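PDB 5G5S: protein argonaute from Methanocaldococcus jannaschii, which uses short single-stranded DNA guides to bind and slice complementary target DNA, and may defend the cell against invading genetic elements. Local coordinates for residues Asp410-Ile415 with Tyr444-Lys449; Lys285-Ile290 with Lys606-Asp611; Leu62-Asp67 with Leu108-Lys113; Ser495-Asp500 with Met659-Asp664; Thr393-Phe398 with Ile488-Leu493. One frame throughout, in Å; residues are numbered along the deposited sequence.

Contact 1 (Asp410-Ile415 with Tyr444-Lys449)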
# COMPACT_ATOMS: atom_id res chain seq x y z
N ASP A 410 17.77 -12.96 19.60
CA ASP A 410 17.51 -12.64 21.00
C ASP A 410 18.35 -11.44 21.46
O ASP A 410 17.92 -10.73 22.37
CB ASP A 410 17.78 -13.87 21.89
CG ASP A 410 16.69 -14.94 21.89
OD1 ASP A 410 15.67 -14.76 21.18
OD2 ASP A 410 16.85 -15.94 22.63
N ASP A 411 19.53 -11.21 20.83
CA ASP A 411 20.39 -10.06 21.13
C ASP A 411 20.91 -9.31 19.89
O ASP A 411 22.08 -9.45 19.51
CB ASP A 411 21.46 -10.35 22.21
CG ASP A 411 22.73 -11.05 21.73
OD1 ASP A 411 22.63 -12.17 21.19
OD2 ASP A 411 23.83 -10.47 21.90
N ILE A 412 20.01 -8.53 19.24
CA ILE A 412 20.34 -7.72 18.06
C ILE A 412 21.33 -6.61 18.49
O ILE A 412 22.34 -6.41 17.82
CB ILE A 412 19.08 -7.17 17.32
CG1 ILE A 412 18.18 -8.30 16.73
CG2 ILE A 412 19.43 -6.13 16.24
CD1 ILE A 412 18.80 -9.25 15.63
N ARG A 413 21.05 -5.96 19.65
CA ARG A 413 21.87 -4.89 20.25
C ARG A 413 23.33 -5.31 20.49
O ARG A 413 24.22 -4.48 20.36
CB ARG A 413 21.24 -4.40 21.57
N GLY A 414 23.54 -6.60 20.80
CA GLY A 414 24.85 -7.19 21.02
C GLY A 414 25.74 -7.13 19.80
O GLY A 414 26.86 -6.60 19.87
N ILE A 415 25.25 -7.64 18.65
CA ILE A 415 25.99 -7.63 17.38
C ILE A 415 26.15 -6.21 16.78
O ILE A 415 27.13 -5.97 16.09
CB ILE A 415 25.50 -8.72 16.37
CG1 ILE A 415 26.66 -9.53 15.72
CG2 ILE A 415 24.43 -8.23 15.40
CD1 ILE A 415 27.57 -8.84 14.63
N TYR A 444 14.99 -9.77 12.18
CA TYR A 444 15.86 -9.60 11.01
C TYR A 444 15.67 -8.21 10.41
O TYR A 444 16.65 -7.62 9.95
CB TYR A 444 15.59 -10.69 9.96
CG TYR A 444 16.00 -12.09 10.38
CD1 TYR A 444 17.30 -12.36 10.80
CD2 TYR A 444 15.12 -13.16 10.26
CE1 TYR A 444 17.69 -13.65 11.18
CE2 TYR A 444 15.50 -14.46 10.60
CZ TYR A 444 16.78 -14.70 11.07
OH TYR A 444 17.17 -15.97 11.41
N GLU A 445 14.43 -7.69 10.45
CA GLU A 445 14.09 -6.34 9.99
C GLU A 445 14.65 -5.30 10.98
O GLU A 445 15.08 -4.22 10.56
CB GLU A 445 12.56 -6.18 9.83
CG GLU A 445 11.93 -7.00 8.71
CD GLU A 445 12.41 -6.68 7.31
OE1 GLU A 445 12.54 -5.48 6.97
OE2 GLU A 445 12.68 -7.64 6.55
N ILE A 446 14.67 -5.65 12.29
CA ILE A 446 15.26 -4.82 13.36
C ILE A 446 16.76 -4.69 13.09
O ILE A 446 17.29 -3.59 13.17
CB ILE A 446 14.94 -5.37 14.79
CG1 ILE A 446 13.46 -5.16 15.16
CG2 ILE A 446 15.87 -4.80 15.89
CD1 ILE A 446 12.93 -3.73 14.96
N LEU A 447 17.41 -5.81 12.69
CA LEU A 447 18.83 -5.86 12.36
C LEU A 447 19.16 -4.95 11.18
O LEU A 447 20.09 -4.17 11.28
CB LEU A 447 19.31 -7.31 12.11
CG LEU A 447 20.85 -7.50 11.97
CD1 LEU A 447 21.56 -7.20 13.28
CD2 LEU A 447 21.19 -8.90 11.50
N LYS A 448 18.36 -4.99 10.10
CA LYS A 448 18.57 -4.15 8.91
C LYS A 448 18.51 -2.65 9.21
O LYS A 448 19.37 -1.89 8.76
CB LYS A 448 17.56 -4.49 7.82
CG LYS A 448 17.79 -5.86 7.19
CD LYS A 448 17.13 -5.96 5.82
CE LYS A 448 15.63 -6.02 5.84
NZ LYS A 448 15.09 -6.32 4.49
N LYS A 449 17.47 -2.25 9.96
CA LYS A 449 17.19 -0.88 10.37
C LYS A 449 18.36 -0.30 11.18
O LYS A 449 18.90 0.74 10.80
CB LYS A 449 15.87 -0.84 11.14
CG LYS A 449 15.42 0.54 11.59
CD LYS A 449 14.07 0.46 12.27
CE LYS A 449 14.12 0.17 13.75
NZ LYS A 449 12.80 -0.29 14.26
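Helices 412-420 and 442-452 come close where I412 faces L447, their CA atoms 6.2 Å apart, near enough for short branched side chains to fill the space between the backbones. I412 is central. With CG1 beside the backbone N (chi1 -63°), CG2 takes the anti position and meets two residues of the other helix, lying 3.8 Å from L447 CD1 and also touching I446 CG2. L447 swings its CG anti to its own N (chi1 -170°), which brings CD1 over to the first helix; there it lies 3.7 Å from I415 CG2, so that one leucine methyl sits against two isoleucines a helical turn apart. Aliphatic residues suit these buried positions because the contact is purely apolar. The basic end of K448 turns elsewhere, to N460 and to a salt bridge whose hydrogen bond is weak, K448 NZ lying 3.4 Å from E445 OE2. Both helices belong to the Mid domain and pack against its parallel sheet: I415 and L447 rest on F407 of strand 397-407, and L447 also on I432 of strand 428-434.

Contact 2 (Lys285-Ile290 with Lys606-Asp611)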
# COMPACT_ATOMS: atom_id res chain seq x y z
N LYS A 285 -18.04 -18.31 -5.66
CA LYS A 285 -19.12 -19.24 -5.34
C LYS A 285 -19.76 -18.91 -3.99
O LYS A 285 -20.98 -19.04 -3.85
CB LYS A 285 -18.63 -20.69 -5.41
CG LYS A 285 -18.18 -21.10 -6.81
CD LYS A 285 -17.46 -22.45 -6.82
CE LYS A 285 -16.81 -22.73 -8.15
NZ LYS A 285 -15.76 -23.78 -8.03
N ILE A 286 -18.95 -18.43 -3.03
CA ILE A 286 -19.39 -17.96 -1.70
C ILE A 286 -20.21 -16.67 -1.87
O ILE A 286 -21.28 -16.56 -1.28
CB ILE A 286 -18.17 -17.76 -0.73
CG1 ILE A 286 -17.37 -19.08 -0.48
CG2 ILE A 286 -18.55 -17.03 0.57
CD1 ILE A 286 -18.04 -20.20 0.37
N ILE A 287 -19.70 -15.69 -2.68
CA ILE A 287 -20.39 -14.41 -2.94
C ILE A 287 -21.76 -14.68 -3.56
O ILE A 287 -22.76 -14.15 -3.08
CB ILE A 287 -19.56 -13.37 -3.75
CG1 ILE A 287 -18.10 -13.16 -3.21
CG2 ILE A 287 -20.31 -12.03 -3.89
CD1 ILE A 287 -17.91 -12.59 -1.86
N ASN A 288 -21.81 -15.57 -4.58
CA ASN A 288 -23.04 -16.02 -5.27
C ASN A 288 -24.07 -16.58 -4.29
O ASN A 288 -25.26 -16.32 -4.46
CB ASN A 288 -22.70 -17.04 -6.37
CG ASN A 288 -22.01 -16.47 -7.59
OD1 ASN A 288 -21.99 -15.26 -7.83
ND2 ASN A 288 -21.44 -17.33 -8.42
N GLU A 289 -23.61 -17.29 -3.23
CA GLU A 289 -24.49 -17.83 -2.17
C GLU A 289 -25.17 -16.74 -1.33
O GLU A 289 -26.32 -16.91 -0.94
CB GLU A 289 -23.75 -18.84 -1.28
CG GLU A 289 -23.74 -20.25 -1.85
CD GLU A 289 -25.09 -20.77 -2.32
OE1 GLU A 289 -26.05 -20.79 -1.51
OE2 GLU A 289 -25.19 -21.12 -3.52
N ILE A 290 -24.47 -15.61 -1.08
CA ILE A 290 -25.01 -14.46 -0.35
C ILE A 290 -25.98 -13.72 -1.27
O ILE A 290 -27.02 -13.25 -0.81
CB ILE A 290 -23.88 -13.54 0.21
CG1 ILE A 290 -23.03 -14.29 1.26
CG2 ILE A 290 -24.45 -12.25 0.81
CD1 ILE A 290 -21.62 -13.69 1.48
N LYS A 606 -14.01 -7.81 -6.91
CA LYS A 606 -13.45 -9.16 -6.99
C LYS A 606 -13.68 -9.68 -8.38
O LYS A 606 -14.80 -9.56 -8.89
CB LYS A 606 -14.12 -10.13 -5.98
CG LYS A 606 -13.81 -9.91 -4.51
CD LYS A 606 -12.32 -10.10 -4.16
CE LYS A 606 -11.95 -9.44 -2.84
NZ LYS A 606 -12.15 -7.96 -2.84
N VAL A 607 -12.65 -10.27 -8.99
CA VAL A 607 -12.73 -10.89 -10.32
C VAL A 607 -12.65 -12.40 -10.08
O VAL A 607 -11.68 -12.88 -9.51
CB VAL A 607 -11.66 -10.39 -11.33
CG1 VAL A 607 -12.02 -10.81 -12.75
CG2 VAL A 607 -11.50 -8.87 -11.25
N PHE A 608 -13.70 -13.13 -10.49
CA PHE A 608 -13.79 -14.56 -10.27
C PHE A 608 -12.93 -15.34 -11.30
O PHE A 608 -13.47 -16.03 -12.16
CB PHE A 608 -15.26 -15.03 -10.23
CG PHE A 608 -16.22 -14.29 -9.31
CD1 PHE A 608 -15.75 -13.52 -8.25
CD2 PHE A 608 -17.60 -14.41 -9.47
CE1 PHE A 608 -16.63 -12.84 -7.40
CE2 PHE A 608 -18.48 -13.76 -8.61
CZ PHE A 608 -17.99 -12.98 -7.58
N THR A 609 -11.59 -15.17 -11.20
CA THR A 609 -10.59 -15.80 -12.07
C THR A 609 -9.19 -15.92 -11.45
O THR A 609 -8.82 -15.12 -10.59
CB THR A 609 -10.51 -15.10 -13.45
OG1 THR A 609 -9.76 -15.94 -14.32
CG2 THR A 609 -9.86 -13.69 -13.39
N SER A 610 -8.40 -16.85 -11.98
CA SER A 610 -7.01 -17.04 -11.57
C SER A 610 -6.08 -16.41 -12.61
O SER A 610 -4.86 -16.38 -12.42
CB SER A 610 -6.70 -18.52 -11.38
OG SER A 610 -7.48 -19.04 -10.31
N ASP A 611 -6.66 -15.87 -13.70
CA ASP A 611 -5.93 -15.18 -14.76
C ASP A 611 -5.47 -13.79 -14.26
O ASP A 611 -6.02 -13.24 -13.30
CB ASP A 611 -6.79 -15.09 -16.04
CG ASP A 611 -6.05 -14.64 -17.30
OD1 ASP A 611 -4.79 -14.74 -17.33
OD2 ASP A 611 -6.73 -14.19 -18.25
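An inverse gamma turn centred on F608, in the PIWI loop between strands 593-600 and 614-618, turns a phenyl ring against I287 and N288 of helix 280-293. Even the nearest CA atoms of helix and loop, those of I287 and K606, are 9.6 Å apart, so the contact depends on a side chain as long as that of F608. With CG beside the backbone N (chi1 -51°), the ring reaches the helix with its far end. F608 CZ comes to 4.2 Å from I287 CB, while F608 CE2 lies 3.9 Å from N288 OD1. The amide plane of N288 is turned 76° from the ring, and its OD1 takes a hydrogen bond from outside the pair, from Y15 OH. Further along the loop, T609 OG1 accepts from D611 N at 3.2 Å, an ST turn that shapes the chain just after the phenylalanine. Two strands frame the contact. F608 leans on K11 of strand 7-12, to which its backbone is also hydrogen-bonded, whereas I287 packs on F157 of strand 150-163, with P301 touching both N288 and F608.

Contact 3 (Leu62-Asp67 with Leu108-Lys113)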
# COMPACT_ATOMS: atom_id res chain seq x y z
N LEU A 62 -32.31 13.59 -1.23
CA LEU A 62 -32.73 12.28 -0.71
C LEU A 62 -33.19 11.37 -1.86
O LEU A 62 -33.81 11.86 -2.82
CB LEU A 62 -33.86 12.42 0.33
CG LEU A 62 -33.53 13.06 1.68
CD1 LEU A 62 -34.78 13.26 2.50
CD2 LEU A 62 -32.51 12.25 2.48
N PRO A 63 -32.94 10.04 -1.77
CA PRO A 63 -33.40 9.14 -2.84
C PRO A 63 -34.90 8.81 -2.78
O PRO A 63 -35.39 7.99 -3.56
CB PRO A 63 -32.54 7.90 -2.64
CG PRO A 63 -32.24 7.89 -1.18
CD PRO A 63 -32.23 9.31 -0.71
N TYR A 64 -35.62 9.45 -1.84
CA TYR A 64 -37.05 9.23 -1.60
C TYR A 64 -37.72 10.51 -1.13
O TYR A 64 -37.05 11.46 -0.70
CB TYR A 64 -37.25 8.10 -0.56
CG TYR A 64 -36.52 8.33 0.74
CD1 TYR A 64 -35.18 7.95 0.89
CD2 TYR A 64 -37.14 8.96 1.82
CE1 TYR A 64 -34.49 8.20 2.07
CE2 TYR A 64 -36.45 9.20 3.01
CZ TYR A 64 -35.13 8.81 3.13
OH TYR A 64 -34.45 9.03 4.30
N LYS A 65 -39.06 10.53 -1.20
CA LYS A 65 -39.86 11.65 -0.74
C LYS A 65 -40.23 11.36 0.71
O LYS A 65 -40.58 10.23 1.05
CB LYS A 65 -41.12 11.81 -1.61
CG LYS A 65 -41.70 13.23 -1.61
CD LYS A 65 -42.79 13.40 -2.66
CE LYS A 65 -42.26 13.89 -3.99
NZ LYS A 65 -43.29 13.83 -5.06
N VAL A 66 -40.09 12.38 1.57
CA VAL A 66 -40.43 12.28 2.99
C VAL A 66 -41.69 13.11 3.28
O VAL A 66 -41.75 14.29 2.94
CB VAL A 66 -39.22 12.56 3.93
CG1 VAL A 66 -38.52 13.88 3.60
CG2 VAL A 66 -39.61 12.49 5.41
N ASP A 67 -42.71 12.45 3.84
CA ASP A 67 -44.02 13.04 4.15
C ASP A 67 -44.11 13.52 5.64
O ASP A 67 -45.21 13.72 6.16
CB ASP A 67 -45.18 12.07 3.77
CG ASP A 67 -44.83 10.93 2.80
OD1 ASP A 67 -44.07 11.17 1.83
OD2 ASP A 67 -45.35 9.81 3.00
N LEU A 108 -31.15 1.84 -0.51
CA LEU A 108 -30.98 0.44 -0.12
C LEU A 108 -30.64 0.32 1.39
O LEU A 108 -31.15 -0.58 2.05
CB LEU A 108 -29.84 -0.16 -0.97
CG LEU A 108 -30.15 -1.30 -1.94
CD1 LEU A 108 -31.55 -1.20 -2.52
CD2 LEU A 108 -29.09 -1.38 -3.04
N LYS A 109 -29.82 1.24 1.91
CA LYS A 109 -29.41 1.26 3.32
C LYS A 109 -30.52 1.76 4.26
O LYS A 109 -30.90 1.05 5.19
CB LYS A 109 -28.11 2.08 3.51
CG LYS A 109 -27.68 2.23 4.97
CD LYS A 109 -26.41 3.04 5.12
CE LYS A 109 -25.92 3.07 6.55
NZ LYS A 109 -24.62 3.76 6.67
N SER A 110 -30.97 3.02 4.05
CA SER A 110 -31.95 3.67 4.91
C SER A 110 -33.39 3.17 4.79
O SER A 110 -34.02 2.89 5.82
CB SER A 110 -31.87 5.18 4.76
OG SER A 110 -32.48 5.82 5.88
N VAL A 111 -33.91 3.06 3.57
CA VAL A 111 -35.29 2.65 3.32
C VAL A 111 -35.45 1.14 3.35
O VAL A 111 -36.35 0.64 4.03
CB VAL A 111 -35.86 3.29 2.02
CG1 VAL A 111 -37.33 2.95 1.81
CG2 VAL A 111 -35.66 4.79 2.03
N HIS A 112 -34.60 0.41 2.61
CA HIS A 112 -34.70 -1.04 2.49
C HIS A 112 -33.93 -1.90 3.49
O HIS A 112 -34.08 -3.13 3.49
CB HIS A 112 -34.52 -1.48 1.03
CG HIS A 112 -35.66 -1.04 0.16
ND1 HIS A 112 -36.70 -1.89 -0.15
CD2 HIS A 112 -35.90 0.17 -0.40
CE1 HIS A 112 -37.53 -1.19 -0.90
NE2 HIS A 112 -37.09 0.06 -1.08
N LYS A 113 -33.15 -1.27 4.39
CA LYS A 113 -32.36 -1.92 5.45
C LYS A 113 -31.53 -3.12 4.95
O LYS A 113 -31.71 -4.25 5.40
CB LYS A 113 -33.25 -2.26 6.67
CG LYS A 113 -33.95 -1.06 7.33
CD LYS A 113 -33.00 -0.19 8.16
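Y64 and V111 meet through a CH-pi contact that joins, at the surface of the N-terminal domain, the loop following strand 59-62 of its four-stranded antiparallel sheet to the end of helix 97-111. The methyl V111 CG2 lies over one face of the tyrosine ring, 3.8 Å from its centroid and 28° off the normal. It is displaced toward the rim, so the nearest ring atom is Y64 CD1, at 3.4 Å, followed by CE1. The two side chains run past each other in opposite directions. A beta-branched valine suits this place because one methyl can settle on the ring while CG1 takes the position anti to the backbone N (chi1 -176°). The tyrosine, for its part, offers a broad apolar face with a polar end beyond it.

What positions the pair lies in the next shell. The CG of Y64 stands between its own N and carbonyl carbon (chi1 55°), and at the far end of the ring the hydroxyl is hydrogen-bonded to the carbonyl of Y48. S110 OG is likewise bonded to the carbonyl of F47, so consecutive carbonyls at the end of helix 41-47 receive the hydroxyls of Y64 and S110. Y107, one turn earlier on helix 97-111, also touches Y64. The neighbouring K109 interacts with the guide DNA. The hydroxyls themselves remain apart, with Y64 OH 4.1 Å from S110 OG.

Contact 4 (Ser495-Asp500 with Met659-Asp664)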
# COMPACT_ATOMS: atom_id res chain seq x y z
N SER A 495 9.61 1.42 -23.69
CA SER A 495 8.70 2.43 -24.22
C SER A 495 8.76 3.73 -23.40
O SER A 495 8.59 3.70 -22.17
CB SER A 495 7.27 1.89 -24.28
OG SER A 495 6.78 1.58 -22.98
N LYS A 496 9.01 4.87 -24.08
CA LYS A 496 9.05 6.20 -23.47
C LYS A 496 7.63 6.76 -23.41
O LYS A 496 6.85 6.62 -24.36
CB LYS A 496 9.99 7.15 -24.22
N THR A 497 7.30 7.40 -22.28
CA THR A 497 5.98 7.94 -21.99
C THR A 497 5.84 9.44 -22.30
O THR A 497 6.87 10.13 -22.32
CB THR A 497 5.66 7.63 -20.52
OG1 THR A 497 6.44 8.50 -19.69
CG2 THR A 497 5.96 6.18 -20.16
N PRO A 498 4.60 10.00 -22.45
CA PRO A 498 4.47 11.47 -22.60
C PRO A 498 4.95 12.24 -21.36
O PRO A 498 5.34 13.40 -21.47
CB PRO A 498 2.96 11.68 -22.74
CG PRO A 498 2.33 10.47 -22.14
CD PRO A 498 3.27 9.35 -22.45
N TYR A 499 4.95 11.57 -20.18
CA TYR A 499 5.31 12.16 -18.89
C TYR A 499 6.77 12.36 -18.62
O TYR A 499 7.56 11.43 -18.71
CB TYR A 499 4.65 11.40 -17.72
CG TYR A 499 3.17 11.21 -17.91
CD1 TYR A 499 2.29 12.28 -17.82
CD2 TYR A 499 2.64 9.96 -18.26
CE1 TYR A 499 0.92 12.12 -18.06
CE2 TYR A 499 1.28 9.79 -18.47
CZ TYR A 499 0.42 10.87 -18.35
OH TYR A 499 -0.93 10.72 -18.56
N ASP A 500 7.12 13.59 -18.25
CA ASP A 500 8.47 13.94 -17.83
C ASP A 500 8.72 13.25 -16.48
O ASP A 500 9.80 12.71 -16.25
CB ASP A 500 8.62 15.46 -17.70
CG ASP A 500 8.54 16.18 -19.03
OD1 ASP A 500 9.56 16.22 -19.74
OD2 ASP A 500 7.46 16.70 -19.35
N MET A 659 -3.76 2.15 -18.31
CA MET A 659 -3.69 0.82 -17.70
C MET A 659 -2.44 0.10 -18.13
O MET A 659 -1.79 -0.49 -17.28
CB MET A 659 -4.98 0.01 -17.91
CG MET A 659 -6.18 0.59 -17.15
SD MET A 659 -7.67 -0.45 -17.18
CE MET A 659 -7.55 -1.24 -15.69
N GLN A 660 -2.03 0.27 -19.41
CA GLN A 660 -0.78 -0.30 -19.90
C GLN A 660 0.39 0.37 -19.21
O GLN A 660 1.29 -0.33 -18.76
CB GLN A 660 -0.66 -0.21 -21.43
CG GLN A 660 0.62 -0.86 -22.02
CD GLN A 660 0.68 -2.35 -21.84
OE1 GLN A 660 -0.16 -3.09 -22.35
NE2 GLN A 660 1.69 -2.83 -21.13
N LEU A 661 0.36 1.70 -19.06
CA LEU A 661 1.40 2.46 -18.36
C LEU A 661 1.52 2.01 -16.90
O LEU A 661 2.62 1.82 -16.40
CB LEU A 661 1.16 3.98 -18.44
CG LEU A 661 2.07 4.88 -17.55
CD1 LEU A 661 3.53 4.73 -17.92
CD2 LEU A 661 1.68 6.31 -17.64
N LEU A 662 0.38 1.87 -16.21
CA LEU A 662 0.33 1.46 -14.81
C LEU A 662 0.85 0.06 -14.65
O LEU A 662 1.63 -0.19 -13.72
CB LEU A 662 -1.09 1.64 -14.24
CG LEU A 662 -1.60 3.10 -14.19
CD1 LEU A 662 -3.02 3.16 -13.68
CD2 LEU A 662 -0.67 4.02 -13.41
N TYR A 663 0.48 -0.86 -15.60
CA TYR A 663 0.99 -2.22 -15.65
C TYR A 663 2.49 -2.23 -15.84
O TYR A 663 3.17 -3.02 -15.18
CB TYR A 663 0.33 -3.05 -16.78
CG TYR A 663 0.89 -4.46 -16.85
CD1 TYR A 663 0.62 -5.39 -15.85
CD2 TYR A 663 1.78 -4.82 -17.86
CE1 TYR A 663 1.17 -6.67 -15.89
CE2 TYR A 663 2.33 -6.11 -17.91
CZ TYR A 663 2.02 -7.03 -16.92
OH TYR A 663 2.56 -8.30 -16.96
N ASP A 664 3.01 -1.39 -16.75
CA ASP A 664 4.45 -1.31 -17.03
C ASP A 664 5.21 -0.90 -15.77
O ASP A 664 6.33 -1.36 -15.57
CB ASP A 664 4.76 -0.29 -18.15
CG ASP A 664 4.26 -0.63 -19.54
OD1 ASP A 664 3.85 -1.80 -19.77
OD2 ASP A 664 4.22 0.29 -20.40
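L661, on helix 656-666 of the PIWI domain, fits its two methyls against the loop that leads into strand 501-506 of the RNase H-like sheet. This is the tight part of the contact. L661 CD1 touches T497 CG2 at 3.6 Å, the side chains crossing at about a right angle, and L661 CD2 lies 3.6 Å from Y499 CE2, approaching the ring obliquely. The leucine CG is anti to its backbone N (chi1 171°), which sends the fork outward to the loop, one branch for each partner. Threonine suits its place by presenting a methyl to the leucine; tyrosine pairs an apolar ring with a hydroxyl that is hydrogen-bonded to E595. Beneath them, Y499 and L661 both rest on L568 of strand 566-571.

Toward S495 the fit slackens and turns polar. S495 is partly exposed, and its OG stays 3.9 Å from D664 OD2, too far for a hydrogen bond. The aspartate is held from its own helix and from T312 instead, both at OD1. Q660 NE2, with D664 OD1 lying in its amide plane, donates to that oxygen at 2.8 Å, meeting it on the syn side and 28° out of the carboxylate plane.

Contact 5 (Thr393-Phe398 with Ile488-Leu493)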
# COMPACT_ATOMS: atom_id res chain seq x y z
N THR A 393 34.18 -2.50 -14.91
CA THR A 393 32.84 -1.95 -15.16
C THR A 393 32.46 -0.96 -14.04
O THR A 393 33.13 -0.93 -13.00
CB THR A 393 31.77 -3.04 -15.42
OG1 THR A 393 30.68 -2.45 -16.13
CG2 THR A 393 31.23 -3.66 -14.16
N GLU A 394 31.38 -0.17 -14.25
CA GLU A 394 30.85 0.82 -13.30
C GLU A 394 30.34 0.21 -11.99
O GLU A 394 30.35 0.90 -10.96
CB GLU A 394 29.74 1.67 -13.95
CG GLU A 394 30.23 2.67 -15.00
CD GLU A 394 29.30 3.81 -15.35
OE1 GLU A 394 28.06 3.67 -15.16
OE2 GLU A 394 29.80 4.85 -15.83
N LEU A 395 29.90 -1.06 -12.02
CA LEU A 395 29.36 -1.81 -10.88
C LEU A 395 30.32 -1.88 -9.68
O LEU A 395 31.51 -2.14 -9.87
CB LEU A 395 28.95 -3.23 -11.28
CG LEU A 395 27.63 -3.42 -12.01
CD1 LEU A 395 27.60 -4.76 -12.71
CD2 LEU A 395 26.44 -3.30 -11.06
N PRO A 396 29.81 -1.68 -8.44
CA PRO A 396 30.70 -1.79 -7.27
C PRO A 396 31.04 -3.24 -6.94
O PRO A 396 30.32 -4.15 -7.34
CB PRO A 396 29.89 -1.14 -6.15
CG PRO A 396 28.45 -1.36 -6.55
CD PRO A 396 28.42 -1.38 -8.05
N LYS A 397 32.14 -3.45 -6.20
CA LYS A 397 32.57 -4.77 -5.76
C LYS A 397 32.22 -4.98 -4.29
O LYS A 397 32.03 -4.01 -3.55
CB LYS A 397 34.08 -4.96 -6.00
N PHE A 398 32.11 -6.24 -3.87
CA PHE A 398 31.81 -6.59 -2.48
C PHE A 398 33.06 -7.24 -1.86
O PHE A 398 33.53 -8.29 -2.33
CB PHE A 398 30.56 -7.48 -2.39
CG PHE A 398 29.29 -6.80 -2.87
CD1 PHE A 398 28.53 -6.02 -2.01
CD2 PHE A 398 28.86 -6.95 -4.18
CE1 PHE A 398 27.37 -5.38 -2.46
CE2 PHE A 398 27.70 -6.31 -4.63
CZ PHE A 398 26.96 -5.54 -3.77
N ILE A 488 21.12 1.30 -7.85
CA ILE A 488 21.64 1.00 -9.18
C ILE A 488 20.47 0.89 -10.16
O ILE A 488 19.56 0.09 -9.95
CB ILE A 488 22.60 -0.24 -9.18
CG1 ILE A 488 23.87 0.07 -8.36
CG2 ILE A 488 22.96 -0.68 -10.61
CD1 ILE A 488 24.69 -1.13 -7.87
N LYS A 489 20.50 1.71 -11.22
CA LYS A 489 19.48 1.75 -12.27
C LYS A 489 19.86 0.67 -13.27
O LYS A 489 20.48 0.96 -14.29
CB LYS A 489 19.46 3.13 -12.95
CG LYS A 489 18.69 4.19 -12.20
CD LYS A 489 19.51 4.87 -11.13
CE LYS A 489 18.63 5.26 -9.97
NZ LYS A 489 19.44 5.86 -8.90
N TYR A 490 19.54 -0.59 -12.94
CA TYR A 490 19.92 -1.71 -13.79
C TYR A 490 19.17 -1.78 -15.13
O TYR A 490 19.79 -1.76 -16.19
CB TYR A 490 19.87 -3.04 -13.03
CG TYR A 490 21.05 -3.93 -13.34
CD1 TYR A 490 21.18 -4.55 -14.58
CD2 TYR A 490 22.06 -4.11 -12.40
CE1 TYR A 490 22.28 -5.35 -14.87
CE2 TYR A 490 23.16 -4.93 -12.68
CZ TYR A 490 23.27 -5.53 -13.92
OH TYR A 490 24.36 -6.31 -14.21
N PHE A 491 17.84 -1.81 -15.06
CA PHE A 491 16.99 -1.90 -16.24
C PHE A 491 16.05 -0.70 -16.34
O PHE A 491 15.70 -0.10 -15.33
CB PHE A 491 16.19 -3.23 -16.23
CG PHE A 491 15.39 -3.49 -14.98
CD1 PHE A 491 15.96 -4.13 -13.89
CD2 PHE A 491 14.05 -3.11 -14.91
CE1 PHE A 491 15.22 -4.34 -12.72
CE2 PHE A 491 13.31 -3.34 -13.74
CZ PHE A 491 13.90 -3.94 -12.65
N ILE A 492 15.68 -0.33 -17.57
CA ILE A 492 14.75 0.76 -17.85
C ILE A 492 13.59 0.24 -18.71
O ILE A 492 13.59 -0.93 -19.09
CB ILE A 492 15.45 2.03 -18.44
CG1 ILE A 492 16.06 1.77 -19.84
CG2 ILE A 492 16.48 2.63 -17.47
CD1 ILE A 492 15.68 2.76 -20.87
N LEU A 493 12.60 1.10 -19.00
CA LEU A 493 11.45 0.75 -19.84
C LEU A 493 11.81 0.93 -21.30
O LEU A 493 12.46 1.92 -21.65
CB LEU A 493 10.23 1.61 -19.50
CG LEU A 493 9.50 1.27 -18.20
CD1 LEU A 493 8.55 2.39 -17.82
CD2 LEU A 493 8.74 -0.05 -18.32
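The side chains of L395 and Y490 cross at about a right angle, while the end of I488 reaches the CD-CG side of the P396 ring; both pairs lie in the Mid domain, at the lead-in to edge strand 397-407 of its parallel sheet. The leucine straddles the end of the tyrosine: its CD2 is 4.0 Å from Y490 CE2, approaching the ring obliquely, and its CD1 is 3.9 Å from the hydroxyl oxygen. That hydroxyl is hydrogen-bonded to the carbonyl of Y344, so a polar tip is satisfied in buried surroundings. I488 extends its chain (chi2 161°), placing CD1 at the far end where its terminal methyl can meet the proline. K489, centre of an inverse gamma turn, lies between I488 and Y490, so that the side chains of both reach L395. Behind them M483 of helix 473-485 touches L395, I488 and Y490 alike. Proline suits the lead-in to the strand, offering a rigid apolar ring in which P396 CD lies 3.7 Å from I488 CD1.

Overall arrangement
The five contacts are spread over both lobes of the protein. Contact 3 lies in the N-terminal domain, contacts 1 and 5 in the Mid domain, and contact 4 in PIWI, while contact 2 ties PIWI to helix 280-293. Contacts 3 and 5 stand about 62 Å apart, centre to centre, on opposite sides of the chain's centre. Contacts 1 and 5 share the parallel sheet of Mid, the domain that binds the guide's 5' end, and probably help to shape it. Contacts 4 and 5 touch where D664 O meets L493 CD2, just beyond the Mid region. Along the chain contact 3 closes first; the long loop closed by contact 2 encloses contact 5, which encloses contact 1, and contact 4 crosses contact 2.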